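Local structure of epidermal growth factor receptor pathway substrate 8-like protein 1 (Mus musculus, 2CY5) at residues 53-58 with 127-132; 28-33 with 83-88; 72-77 with 99-104. The protein probably binds short peptide motifs, possibly phosphotyrosine-containing, through its phosphotyrosine-binding domain, as an adaptor in signalling downstream of growth factor receptors. All coordinates share one frame; numbering follows the deposited sequence.

Three contacts tie together the sheet and helices of this phosphotyrosine-binding domain. Interactions 1 and 3 adjoin, with centres 13 Å apart, and they touch: Ser-58 O lies 3.1 Å from Leu-76 N, a probable hydrogen bond, while Leu-76 CD1 packs against Ala-129 O at 3.5 Å. Interaction 2 stands apart, its centre 21 Å from each of the other two, with nearest atoms about 7 Å from interaction 1 and about 10 Å from interaction 3. Its strand 79-85 would border the peptide groove, judging by related domains. A bound calcium ion, at the site of Ala-6 and Asp-125, is about 5 Å from the side chain of Val-55 in interaction 1.

Interaction 1: residues 53-58 with 127-132; sequences LRVSPS and QGALQN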
ATOM      1  N   LEU A  53      11.745 -11.796  -3.770  1.00 36.30           N
ATOM      2  CA  LEU A  53      12.001 -10.837  -2.693  1.00 32.99           C
ATOM      3  C   LEU A  53      13.530 -10.523  -2.652  1.00 38.13           C
ATOM      4  O   LEU A  53      14.418 -11.454  -2.552  1.00 42.10           O
ATOM      5  CB  LEU A  53      11.455 -11.404  -1.343  1.00 33.31           C
ATOM      6  CG  LEU A  53      11.546 -10.406  -0.162  1.00 34.75           C
ATOM      7  CD1 LEU A  53      10.809 -10.899   1.142  1.00 36.46           C
ATOM      8  CD2 LEU A  53      13.018 -10.287   0.317  1.00 34.83           C
ATOM      9  N   ARG A  54      13.853  -9.271  -2.907  1.00 35.60           N
ATOM     10  CA  ARG A  54      15.220  -8.821  -2.944  1.00 40.15           C
ATOM     11  C   ARG A  54      15.655  -7.949  -1.787  1.00 39.76           C
ATOM     12  O   ARG A  54      14.978  -7.009  -1.400  1.00 39.14           O
ATOM     13  CB  ARG A  54      15.471  -8.223  -4.315  1.00 42.98           C
ATOM     14  CG  ARG A  54      16.928  -7.762  -4.505  1.00 55.27           C
ATOM     15  CD  ARG A  54      17.238  -7.055  -5.884  1.00 63.77           C
ATOM     16  NE  ARG A  54      16.998  -7.958  -7.023  1.00 72.26           N
ATOM     17  CZ  ARG A  54      16.875  -7.519  -8.292  1.00 77.65           C
ATOM     18  NH1 ARG A  54      16.969  -6.212  -8.601  1.00 76.79           N
ATOM     19  NH2 ARG A  54      16.644  -8.375  -9.265  1.00 77.63           N
ATOM     20  N   VAL A  55      16.721  -8.356  -1.035  1.00 36.77           N
ATOM     21  CA  VAL A  55      17.176  -7.506   0.087  1.00 32.69           C
ATOM     22  C   VAL A  55      18.452  -6.788  -0.354  1.00 39.98           C
ATOM     23  O   VAL A  55      19.401  -7.472  -0.814  1.00 39.20           O
ATOM     24  CB  VAL A  55      17.478  -8.395   1.209  1.00 29.71           C
ATOM     25  CG1 VAL A  55      17.834  -7.638   2.407  1.00 30.14           C
ATOM     26  CG2 VAL A  55      16.161  -9.334   1.501  1.00 30.47           C
ATOM     27  N   SER A  56      18.476  -5.469  -0.289  1.00 38.72           N
ATOM     28  CA  SER A  56      19.653  -4.668  -0.642  1.00 37.70           C
ATOM     29  C   SER A  56      19.970  -3.874   0.514  1.00 36.74           C
ATOM     30  O   SER A  56      19.216  -3.828   1.493  1.00 39.54           O
ATOM     31  CB  SER A  56      19.354  -3.845  -1.856  1.00 41.77           C
ATOM     32  OG  SER A  56      18.642  -2.727  -1.475  1.00 48.57           O
ATOM     33  N   PRO A  57      21.114  -3.179   0.544  1.00 42.66           N
ATOM     34  CA  PRO A  57      21.349  -2.462   1.795  1.00 38.31           C
ATOM     35  C   PRO A  57      20.454  -1.236   2.053  1.00 41.66           C
ATOM     36  O   PRO A  57      20.573  -0.679   3.073  1.00 44.19           O
ATOM     37  CB  PRO A  57      22.813  -1.948   1.677  1.00 45.94           C
ATOM     38  CG  PRO A  57      23.394  -3.077   0.727  1.00 40.10           C
ATOM     39  CD  PRO A  57      22.305  -3.183  -0.341  1.00 42.26           C
ATOM     40  N   SER A  58      19.708  -0.781   1.077  1.00 42.57           N
ATOM     41  CA  SER A  58      18.795   0.382   1.310  1.00 46.55           C
ATOM     42  C   SER A  58      17.310   0.043   1.330  1.00 42.71           C
ATOM     43  O   SER A  58      16.535   0.885   1.747  1.00 46.54           O
ATOM     44  CB  SER A  58      18.986   1.397   0.228  1.00 41.14           C
ATOM     45  OG  SER A  58      18.651   0.823  -1.029  1.00 53.19           O
ATOM     46  N   GLN A 127      17.042  -8.598   8.832  1.00 34.88           N
ATOM     47  CA  GLN A 127      17.409  -7.972  10.177  1.00 34.02           C
ATOM     48  C   GLN A 127      18.904  -7.454  10.151  1.00 40.01           C
ATOM     49  O   GLN A 127      19.202  -6.404  10.735  1.00 41.02           O
ATOM     50  CB  GLN A 127      17.304  -9.003  11.282  1.00 38.96           C
ATOM     51  CG  GLN A 127      17.519  -8.394  12.651  1.00 58.02           C
ATOM     52  CD  GLN A 127      16.567  -7.211  12.956  1.00 66.89           C
ATOM     53  OE1 GLN A 127      15.313  -7.384  12.880  1.00 71.46           O
ATOM     54  NE2 GLN A 127      17.146  -6.004  13.287  1.00 61.20           N
ATOM     55  N   GLY A 128      19.803  -8.204   9.500  1.00 42.00           N
ATOM     56  CA  GLY A 128      21.181  -7.714   9.312  1.00 43.84           C
ATOM     57  C   GLY A 128      21.197  -6.398   8.519  1.00 40.12           C
ATOM     58  O   GLY A 128      21.944  -5.431   8.907  1.00 41.06           O
ATOM     59  N   ALA A 129      20.331  -6.288   7.507  1.00 36.43           N
ATOM     60  CA  ALA A 129      20.319  -5.078   6.701  1.00 36.21           C
ATOM     61  C   ALA A 129      19.710  -3.936   7.521  1.00 39.05           C
ATOM     62  O   ALA A 129      20.272  -2.813   7.484  1.00 41.81           O
ATOM     63  CB  ALA A 129      19.618  -5.245   5.315  1.00 37.36           C
ATOM     64  N   LEU A 130      18.717  -4.225   8.367  1.00 38.83           N
ATOM     65  CA  LEU A 130      18.135  -3.241   9.238  1.00 41.03           C
ATOM     66  C   LEU A 130      19.178  -2.740  10.259  1.00 43.46           C
ATOM     67  O   LEU A 130      19.343  -1.541  10.379  1.00 43.89           O
ATOM     68  CB  LEU A 130      16.924  -3.849  10.056  1.00 38.68           C
ATOM     69  CG  LEU A 130      15.757  -4.039   9.101  1.00 42.84           C
ATOM     70  CD1 LEU A 130      14.495  -4.617   9.844  1.00 41.67           C
ATOM     71  CD2 LEU A 130      15.315  -2.661   8.695  1.00 41.15           C
ATOM     72  N   GLN A 131      19.850  -3.617  10.965  1.00 46.25           N
ATOM     73  CA  GLN A 131      20.876  -3.218  11.905  1.00 52.55           C
ATOM     74  C   GLN A 131      21.872  -2.327  11.210  1.00 57.42           C
ATOM     75  O   GLN A 131      22.252  -1.279  11.722  1.00 57.79           O
ATOM     76  CB  GLN A 131      21.702  -4.373  12.394  1.00 56.88           C
ATOM     77  CG  GLN A 131      20.966  -5.326  13.290  1.00 68.30           C
ATOM     78  CD  GLN A 131      21.732  -6.727  13.560  1.00 76.18           C
ATOM     79  OE1 GLN A 131      21.113  -7.693  14.082  1.00 79.43           O
ATOM     80  NE2 GLN A 131      23.041  -6.815  13.212  1.00 73.72           N
ATOM     81  N   ASN A 132      22.330  -2.747  10.052  1.00 58.41           N
ATOM     82  CA  ASN A 132      23.304  -1.975   9.344  1.00 57.68           C
ATOM     83  C   ASN A 132      22.766  -0.561   9.082  1.00 60.12           C
ATOM     84  O   ASN A 132      23.344   0.448   9.528  1.00 58.22           O
ATOM     85  CB  ASN A 132      23.649  -2.650   8.016  1.00 63.06           C
ATOM     86  CG  ASN A 132      24.686  -1.859   7.204  1.00 66.34           C
ATOM     87  OD1 ASN A 132      24.670  -1.885   5.973  1.00 70.03           O
ATOM     88  ND2 ASN A 132      25.612  -1.167   7.909  1.00 69.50           N
TER
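Val-55 CG1, at the end of strand 49-55, reaches the methyl of Ala-129 on helix 118-133, with CG1 and Ala-129 CB 4.2 Å apart. This methyl branch lies anti to the backbone N (chi1 -175°), beside the carbonyl carbon, and that rotation is what brings CG1 up to the helix. Both CB bonds point across the gap, so methyl meets methyl. A second contact is between backbone and side chain: Ser-56 O sits 4.1 Å from Ala-129 CB, a van der Waals approach of the carbonyl oxygen to a methyl group. Ala-129 is thus touched by two successive residues of 53-58. Helix 118-133 is the C-terminal helix that caps the sheet in the PH-like fold of phosphotyrosine-binding domains, and Val-55 also packs on Asp-125 and Ile-126, one turn earlier on that helix. Farther out, Pro-57 and Asn-132 approach loosely, with Pro-57 CB 4.7 Å from Asn-132 OD1, and the buried surface totals only 116 Å². Hydrogen bonds shape the helix and the turn themselves. On the helix, Asn-132 N donates to Gly-128 O at 2.9 Å. At the turn after the strand, Ser-56 points its CB away from the helix, and its OG bonds to Gln-59 O and weakly accepts from Ser-58 N at 3.4 Å.

Interaction 2: residues 28-33 with 83-88; sequences HTVEDA and DAVMPR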
ATOM      1  N   HIS A  28      -1.870  -7.557  18.379  1.00 38.27           N
ATOM      2  CA  HIS A  28      -0.717  -6.855  19.040  1.00 39.61           C
ATOM      3  C   HIS A  28       0.540  -7.591  18.949  1.00 37.81           C
ATOM      4  O   HIS A  28       1.615  -6.981  19.172  1.00 40.82           O
ATOM      5  CB  HIS A  28      -1.081  -6.611  20.538  1.00 44.76           C
ATOM      6  CG  HIS A  28      -2.396  -5.911  20.737  1.00 51.25           C
ATOM      7  ND1 HIS A  28      -3.294  -6.271  21.719  1.00 55.29           N
ATOM      8  CD2 HIS A  28      -3.011  -4.939  20.005  1.00 52.44           C
ATOM      9  CE1 HIS A  28      -4.411  -5.554  21.579  1.00 52.44           C
ATOM     10  NE2 HIS A  28      -4.266  -4.745  20.546  1.00 51.11           N
ATOM     11  N   THR A  29       0.456  -8.910  18.765  1.00 37.33           N
ATOM     12  CA  THR A  29       1.650  -9.735  18.718  1.00 38.84           C
ATOM     13  C   THR A  29       1.745 -10.564  17.432  1.00 38.75           C
ATOM     14  O   THR A  29       0.771 -10.656  16.746  1.00 34.73           O
ATOM     15  CB  THR A  29       1.687 -10.834  19.797  1.00 39.52           C
ATOM     16  OG1 THR A  29       0.552 -11.711  19.640  1.00 37.78           O
ATOM     17  CG2 THR A  29       1.638 -10.123  21.164  1.00 42.34           C
ATOM     18  N   VAL A  30       2.956 -11.080  17.123  1.00 37.25           N
ATOM     19  CA  VAL A  30       3.146 -11.975  16.013  1.00 39.12           C
ATOM     20  C   VAL A  30       2.156 -13.116  16.072  1.00 44.02           C
ATOM     21  O   VAL A  30       1.634 -13.570  15.033  1.00 41.98           O
ATOM     22  CB  VAL A  30       4.595 -12.537  16.014  1.00 39.27           C
ATOM     23  CG1 VAL A  30       4.746 -13.636  14.823  1.00 39.15           C
ATOM     24  CG2 VAL A  30       5.513 -11.406  15.671  1.00 40.91           C
ATOM     25  N   GLU A  31       1.924 -13.672  17.273  1.00 43.40           N
ATOM     26  CA  GLU A  31       0.990 -14.749  17.419  1.00 43.19           C
ATOM     27  C   GLU A  31      -0.465 -14.306  17.013  1.00 43.26           C
ATOM     28  O   GLU A  31      -1.171 -15.104  16.301  1.00 41.22           O
ATOM     29  CB  GLU A  31       0.948 -15.211  18.861  1.00 52.04           C
ATOM     30  CG  GLU A  31       1.782 -16.340  19.183  1.00 68.17           C
ATOM     31  CD  GLU A  31       1.050 -17.653  18.804  1.00 79.66           C
ATOM     32  OE1 GLU A  31       0.684 -17.783  17.588  1.00 84.86           O
ATOM     33  OE2 GLU A  31       0.837 -18.551  19.701  1.00 82.48           O
ATOM     34  N   ASP A  32      -0.890 -13.107  17.491  1.00 38.09           N
ATOM     35  CA  ASP A  32      -2.229 -12.600  17.101  1.00 40.40           C
ATOM     36  C   ASP A  32      -2.286 -12.506  15.533  1.00 36.74           C
ATOM     37  O   ASP A  32      -3.294 -12.880  14.880  1.00 38.62           O
ATOM     38  CB  ASP A  32      -2.526 -11.208  17.562  1.00 35.80           C
ATOM     39  CG  ASP A  32      -2.631 -11.062  19.142  1.00 50.79           C
ATOM     40  OD1 ASP A  32      -3.082 -12.039  19.835  1.00 48.82           O
ATOM     41  OD2 ASP A  32      -2.367  -9.935  19.682  1.00 46.30           O
ATOM     42  N   ALA A  33      -1.191 -12.053  14.946  1.00 33.29           N
ATOM     43  CA  ALA A  33      -1.164 -11.897  13.493  1.00 36.56           C
ATOM     44  C   ALA A  33      -1.259 -13.212  12.808  1.00 42.04           C
ATOM     45  O   ALA A  33      -1.960 -13.297  11.752  1.00 32.01           O
ATOM     46  CB  ALA A  33       0.127 -11.163  13.059  1.00 34.12           C
ATOM     47  N   ASP A  83       9.955 -10.920  11.296  1.00 36.95           N
ATOM     48  CA  ASP A  83      10.074 -12.138  12.108  1.00 33.83           C
ATOM     49  C   ASP A  83       9.761 -13.324  11.229  1.00 39.80           C
ATOM     50  O   ASP A  83       9.350 -13.177  10.045  1.00 34.98           O
ATOM     51  CB  ASP A  83       9.133 -12.145  13.204  1.00 40.45           C
ATOM     52  CG  ASP A  83       9.649 -13.028  14.447  1.00 53.64           C
ATOM     53  OD1 ASP A  83       9.022 -13.086  15.518  1.00 56.09           O
ATOM     54  OD2 ASP A  83      10.689 -13.686  14.330  1.00 49.98           O
ATOM     55  N   ALA A  84      10.039 -14.537  11.706  1.00 36.43           N
ATOM     56  CA  ALA A  84       9.716 -15.707  10.937  1.00 34.71           C
ATOM     57  C   ALA A  84       8.904 -16.512  11.947  1.00 45.33           C
ATOM     58  O   ALA A  84       9.231 -16.535  13.131  1.00 44.65           O
ATOM     59  CB  ALA A  84      10.909 -16.488  10.529  1.00 36.46           C
ATOM     60  N   VAL A  85       7.886 -17.221  11.532  1.00 44.50           N
ATOM     61  CA  VAL A  85       7.110 -17.951  12.523  1.00 57.01           C
ATOM     62  C   VAL A  85       6.489 -19.156  11.900  1.00 63.17           C
ATOM     63  O   VAL A  85       6.319 -19.170  10.682  1.00 62.83           O
ATOM     64  CB  VAL A  85       6.039 -17.044  13.227  1.00 59.15           C
ATOM     65  CG1 VAL A  85       5.067 -16.528  12.253  1.00 57.04           C
ATOM     66  CG2 VAL A  85       5.294 -17.837  14.318  1.00 66.33           C
HETATM   67  N   MSE A  86       6.229 -20.192  12.731  1.00 73.69           N
HETATM   68  CA  MSE A  86       5.565 -21.462  12.328  1.00 82.74           C
HETATM   69  C   MSE A  86       4.228 -21.551  13.048  1.00 83.64           C
HETATM   70  O   MSE A  86       4.117 -22.113  14.137  1.00 84.74           O
HETATM   71  CB  MSE A  86       6.341 -22.704  12.759  1.00 91.73           C
HETATM   72  CG  MSE A  86       5.621 -24.039  12.470  1.00103.87           C
HETATM   73 SE   MSE A  86       7.063 -25.105  11.662  1.00125.07          SE
HETATM   74  CE  MSE A  86       7.915 -25.060  13.407  1.00116.88           C
ATOM     75  N   PRO A  87       3.182 -21.013  12.458  1.00 85.14           N
ATOM     76  CA  PRO A  87       1.906 -21.123  13.197  1.00 89.60           C
ATOM     77  C   PRO A  87       1.466 -22.594  13.494  1.00 91.73           C
ATOM     78  O   PRO A  87       1.904 -23.577  12.832  1.00 89.29           O
ATOM     79  CB  PRO A  87       0.916 -20.378  12.282  1.00 87.58           C
ATOM     80  CG  PRO A  87       1.494 -20.697  10.896  1.00 86.03           C
ATOM     81  CD  PRO A  87       2.984 -20.554  11.083  1.00 85.49           C
ATOM     82  N   ARG A  88       0.579 -22.746  14.476  1.00 94.67           N
ATOM     83  CA  ARG A  88       0.121 -24.093  14.807  1.00 97.61           C
ATOM     84  C   ARG A  88      -0.618 -24.690  13.619  1.00 97.37           C
ATOM     85  O   ARG A  88      -1.545 -24.075  13.066  1.00 95.67           O
ATOM     86  CB  ARG A  88      -0.779 -24.047  16.034  1.00100.54           C
ATOM     87  CG  ARG A  88      -0.189 -23.168  17.132  1.00104.50           C
ATOM     88  CD  ARG A  88      -0.835 -23.486  18.473  1.00107.22           C
ATOM     89  NE  ARG A  88      -0.534 -24.846  18.946  1.00108.32           N
ATOM     90  CZ  ARG A  88      -0.771 -25.273  20.189  1.00108.63           C
ATOM     91  NH1 ARG A  88      -1.318 -24.439  21.080  1.00105.85           N
ATOM     92  NH2 ARG A  88      -0.427 -26.515  20.554  1.00108.68           N
TER
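Val-30, in the first turn of helix 30-42, packs on Asp-83 and Val-85 from one side of strand 79-85, the outermost strand of the sheet within this chain. Ala-84, between those two, points away from Val-30 and touches helix 118-133, on the side that probably borders the peptide groove, as in related phosphotyrosine-binding domains. Val-30 and Val-85 reach toward each other tip to tip, Val-30 CG1 standing 3.9 Å from Val-85 CG1. A chi1 of 62° turns that Val-85 methyl toward the helix. The other branch of Val-30 serves Asp-83: CG2 lies 3.9 Å from Asp-83 OD1, the two side chains crossing at about a right angle. Thr-29 and Asp-32 form a capping box. Asp-32 N donates to Thr-29 OG1 at 2.9 Å and 166°, and Thr-29 N returns a bond to Asp-32 OD2 at 3.1 Å, tilted 44° from the carboxylate plane. The same oxygen accepts from His-28 N at 2.8 Å through its anti lone pair, while Asp-32 OD1 pairs with Arg-35. Between 28-33 and 83-88 the contact is van der Waals, which sets spacing but little direction, whereas the directed bonds of the capping box fix where helix 30-42 starts.

Interaction 3: residues 72-77 with 99-104; sequences ESYPLD and CQEPER
Cys-99, the last residue of strand 94-99, sets its thiol against the ring of Tyr-74 on strand 70-75. With SG anti to the carbonyl carbon (chi1 -66°), the sulfur is carried to the CD2 side of that ring, where Cys-99 SG lies 3.8 Å from Tyr-74 CD2. From the ring centroid SG is 4.3 Å away and 29° off the normal, an oblique sulfur-aromatic contact. Gln-100 follows, its backbone hydrogen-bonded to Ala-78. Strands 70-75 and 94-99 stand far apart in the order of the strongly bent antiparallel sheet, and the PH-like fold brings their inner sides together; here Tyr-74 also meets the His-110 ring and packs on Leu-62. A leucine in place of Tyr-74 would probably leave the Cys-99 sulfur without its aromatic partner and open a gap beside His-110. Next, Glu-101 extends beyond CG to bring OE2 to the ring edge, 4.1 Å from Tyr-74 CE2 and near the ring plane, while ring and carboxylate planes are 77° apart. Its other oxygen, OE1, comes within 4.6 Å of Glu-72 OE2, a like-charge approach that may raise the pKa of either acid. From Glu-101 the chain makes a type I turn, closed by Arg-104 N donating to Glu-101 O at 3.1 Å. Arg-104 turns its NE back to Glu-101 OE2 as a long salt bridge of 3.8 Å, and its NH2 forms a salt bridge with Asp-108 of the second subunit.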
ATOM      1  N   GLU A  72       6.866  -3.841  -5.749  1.00 51.50           N
ATOM      2  CA  GLU A  72       6.716  -2.982  -4.593  1.00 51.26           C
ATOM      3  C   GLU A  72       8.099  -2.822  -3.966  1.00 49.40           C
ATOM      4  O   GLU A  72       8.960  -3.703  -4.168  1.00 48.05           O
ATOM      5  CB  GLU A  72       5.784  -3.663  -3.577  1.00 57.46           C
ATOM      6  CG  GLU A  72       5.362  -2.670  -2.497  1.00 75.60           C
ATOM      7  CD  GLU A  72       4.474  -1.478  -3.036  1.00 82.34           C
ATOM      8  OE1 GLU A  72       3.533  -1.777  -3.816  1.00 89.66           O
ATOM      9  OE2 GLU A  72       4.696  -0.265  -2.675  1.00 88.12           O
ATOM     10  N   SER A  73       8.342  -1.756  -3.222  1.00 46.21           N
ATOM     11  CA  SER A  73       9.585  -1.636  -2.540  1.00 49.66           C
ATOM     12  C   SER A  73       9.428  -0.962  -1.180  1.00 51.20           C
ATOM     13  O   SER A  73       8.623  -0.086  -0.955  1.00 51.16           O
ATOM     14  CB  SER A  73      10.546  -0.866  -3.372  1.00 57.57           C
ATOM     15  OG  SER A  73      10.073   0.421  -3.558  1.00 62.28           O
ATOM     16  N   TYR A  74      10.157  -1.408  -0.214  1.00 37.84           N
ATOM     17  CA  TYR A  74      10.117  -0.820   1.092  1.00 40.14           C
ATOM     18  C   TYR A  74      11.503  -0.418   1.578  1.00 43.79           C
ATOM     19  O   TYR A  74      12.333  -1.269   1.918  1.00 45.97           O
ATOM     20  CB  TYR A  74       9.560  -1.849   2.054  1.00 42.47           C
ATOM     21  CG  TYR A  74       8.265  -2.529   1.624  1.00 56.05           C
ATOM     22  CD1 TYR A  74       8.307  -3.737   0.915  1.00 60.66           C
ATOM     23  CD2 TYR A  74       6.988  -1.943   1.891  1.00 62.06           C
ATOM     24  CE1 TYR A  74       7.163  -4.365   0.452  1.00 66.20           C
ATOM     25  CE2 TYR A  74       5.809  -2.560   1.442  1.00 63.37           C
ATOM     26  CZ  TYR A  74       5.908  -3.783   0.703  1.00 68.87           C
ATOM     27  OH  TYR A  74       4.815  -4.434   0.131  1.00 70.05           O
ATOM     28  N   PRO A  75      11.789   0.864   1.617  1.00 44.29           N
ATOM     29  CA  PRO A  75      13.077   1.359   2.093  1.00 44.72           C
ATOM     30  C   PRO A  75      13.187   0.873   3.516  1.00 49.04           C
ATOM     31  O   PRO A  75      12.143   0.749   4.216  1.00 46.21           O
ATOM     32  CB  PRO A  75      12.930   2.895   2.045  1.00 50.22           C
ATOM     33  CG  PRO A  75      11.464   3.106   2.080  1.00 51.56           C
ATOM     34  CD  PRO A  75      10.821   1.963   1.274  1.00 47.83           C
ATOM     35  N   LEU A  76      14.415   0.662   4.007  1.00 39.72           N
ATOM     36  CA  LEU A  76      14.583   0.029   5.272  1.00 45.44           C
ATOM     37  C   LEU A  76      14.029   0.866   6.370  1.00 46.57           C
ATOM     38  O   LEU A  76      13.622   0.345   7.368  1.00 40.38           O
ATOM     39  CB  LEU A  76      16.069  -0.257   5.500  1.00 43.37           C
ATOM     40  CG  LEU A  76      16.592  -1.348   4.492  1.00 50.12           C
ATOM     41  CD1 LEU A  76      18.087  -1.679   4.946  1.00 41.99           C
ATOM     42  CD2 LEU A  76      15.807  -2.744   4.508  1.00 41.00           C
ATOM     43  N   ASP A  77      13.974   2.156   6.153  1.00 45.28           N
ATOM     44  CA  ASP A  77      13.410   3.091   7.172  1.00 52.00           C
ATOM     45  C   ASP A  77      11.896   2.798   7.460  1.00 49.01           C
ATOM     46  O   ASP A  77      11.426   3.080   8.510  1.00 49.70           O
ATOM     47  CB  ASP A  77      13.473   4.511   6.563  1.00 61.92           C
ATOM     48  CG  ASP A  77      13.307   5.541   7.576  1.00 67.29           C
ATOM     49  OD1 ASP A  77      13.104   6.716   7.189  1.00 76.28           O
ATOM     50  OD2 ASP A  77      13.403   5.124   8.768  1.00 74.05           O
ATOM     51  N   CYS A  99       5.393  -3.013   7.930  1.00 32.71           N
ATOM     52  CA  CYS A  99       6.011  -1.809   7.372  1.00 30.88           C
ATOM     53  C   CYS A  99       5.066  -0.618   7.797  1.00 41.41           C
ATOM     54  O   CYS A  99       3.831  -0.840   8.065  1.00 36.85           O
ATOM     55  CB  CYS A  99       5.971  -1.913   5.866  1.00 41.43           C
ATOM     56  SG  CYS A  99       7.045  -3.284   5.493  1.00 49.27           S
ATOM     57  N   GLN A 100       5.618   0.572   7.846  1.00 31.65           N
ATOM     58  CA  GLN A 100       4.748   1.795   8.107  1.00 33.48           C
ATOM     59  C   GLN A 100       5.154   2.644   6.937  1.00 39.06           C
ATOM     60  O   GLN A 100       6.298   3.210   6.897  1.00 40.62           O
ATOM     61  CB  GLN A 100       5.145   2.498   9.448  1.00 37.25           C
ATOM     62  CG  GLN A 100       4.388   3.929   9.659  1.00 41.50           C
ATOM     63  CD  GLN A 100       2.865   3.713   9.496  1.00 38.99           C
ATOM     64  OE1 GLN A 100       2.261   4.018   8.458  1.00 48.92           O
ATOM     65  NE2 GLN A 100       2.266   3.164  10.486  1.00 33.64           N
ATOM     66  N   GLU A 101       4.371   2.612   5.887  1.00 39.78           N
ATOM     67  CA  GLU A 101       4.679   3.429   4.709  1.00 45.24           C
ATOM     68  C   GLU A 101       4.339   4.924   5.132  1.00 49.85           C
ATOM     69  O   GLU A 101       3.330   5.222   5.908  1.00 42.50           O
ATOM     70  CB  GLU A 101       3.825   3.027   3.557  1.00 50.06           C
ATOM     71  CG  GLU A 101       4.175   1.657   3.048  1.00 60.52           C
ATOM     72  CD  GLU A 101       3.369   1.311   1.832  1.00 69.40           C
ATOM     73  OE1 GLU A 101       3.283   2.169   0.924  1.00 73.83           O
ATOM     74  OE2 GLU A 101       2.808   0.176   1.760  1.00 76.86           O
ATOM     75  N   PRO A 102       5.188   5.880   4.706  1.00 50.97           N
ATOM     76  CA  PRO A 102       4.991   7.335   5.047  1.00 54.89           C
ATOM     77  C   PRO A 102       3.599   7.929   4.722  1.00 46.52           C
ATOM     78  O   PRO A 102       2.962   8.620   5.540  1.00 49.61           O
ATOM     79  CB  PRO A 102       6.086   8.048   4.207  1.00 59.30           C
ATOM     80  CG  PRO A 102       6.139   7.162   2.876  1.00 56.93           C
ATOM     81  CD  PRO A 102       6.141   5.717   3.564  1.00 57.15           C
ATOM     82  N   GLU A 103       3.113   7.555   3.599  1.00 44.33           N
ATOM     83  CA  GLU A 103       1.804   7.996   3.187  1.00 50.74           C
ATOM     84  C   GLU A 103       0.536   7.381   3.822  1.00 48.76           C
ATOM     85  O   GLU A 103      -0.650   7.881   3.665  1.00 43.15           O
ATOM     86  CB  GLU A 103       1.704   7.741   1.731  1.00 51.99           C
ATOM     87  CG  GLU A 103       2.442   8.776   0.923  1.00 71.94           C
ATOM     88  CD  GLU A 103       3.901   8.883   1.251  1.00 78.16           C
ATOM     89  OE1 GLU A 103       4.197   9.421   2.341  1.00 87.36           O
ATOM     90  OE2 GLU A 103       4.744   8.443   0.426  1.00 83.46           O
ATOM     91  N   ARG A 104       0.730   6.229   4.451  1.00 36.73           N
ATOM     92  CA  ARG A 104      -0.427   5.523   5.024  1.00 31.09           C
ATOM     93  C   ARG A 104      -0.690   5.879   6.443  1.00 34.10           C
ATOM     94  O   ARG A 104       0.216   6.043   7.220  1.00 34.40           O
ATOM     95  CB  ARG A 104      -0.217   3.939   4.890  1.00 30.86           C
ATOM     96  CG  ARG A 104      -0.264   3.603   3.347  1.00 41.46           C
ATOM     97  CD  ARG A 104      -0.142   2.055   3.198  1.00 43.12           C
ATOM     98  NE  ARG A 104      -0.650   1.800   1.928  1.00 50.59           N
ATOM     99  CZ  ARG A 104      -1.901   1.407   1.687  1.00 47.90           C
ATOM    100  NH1 ARG A 104      -2.774   1.196   2.620  1.00 41.93           N
ATOM    101  NH2 ARG A 104      -2.224   1.180   0.483  1.00 49.92           N
TER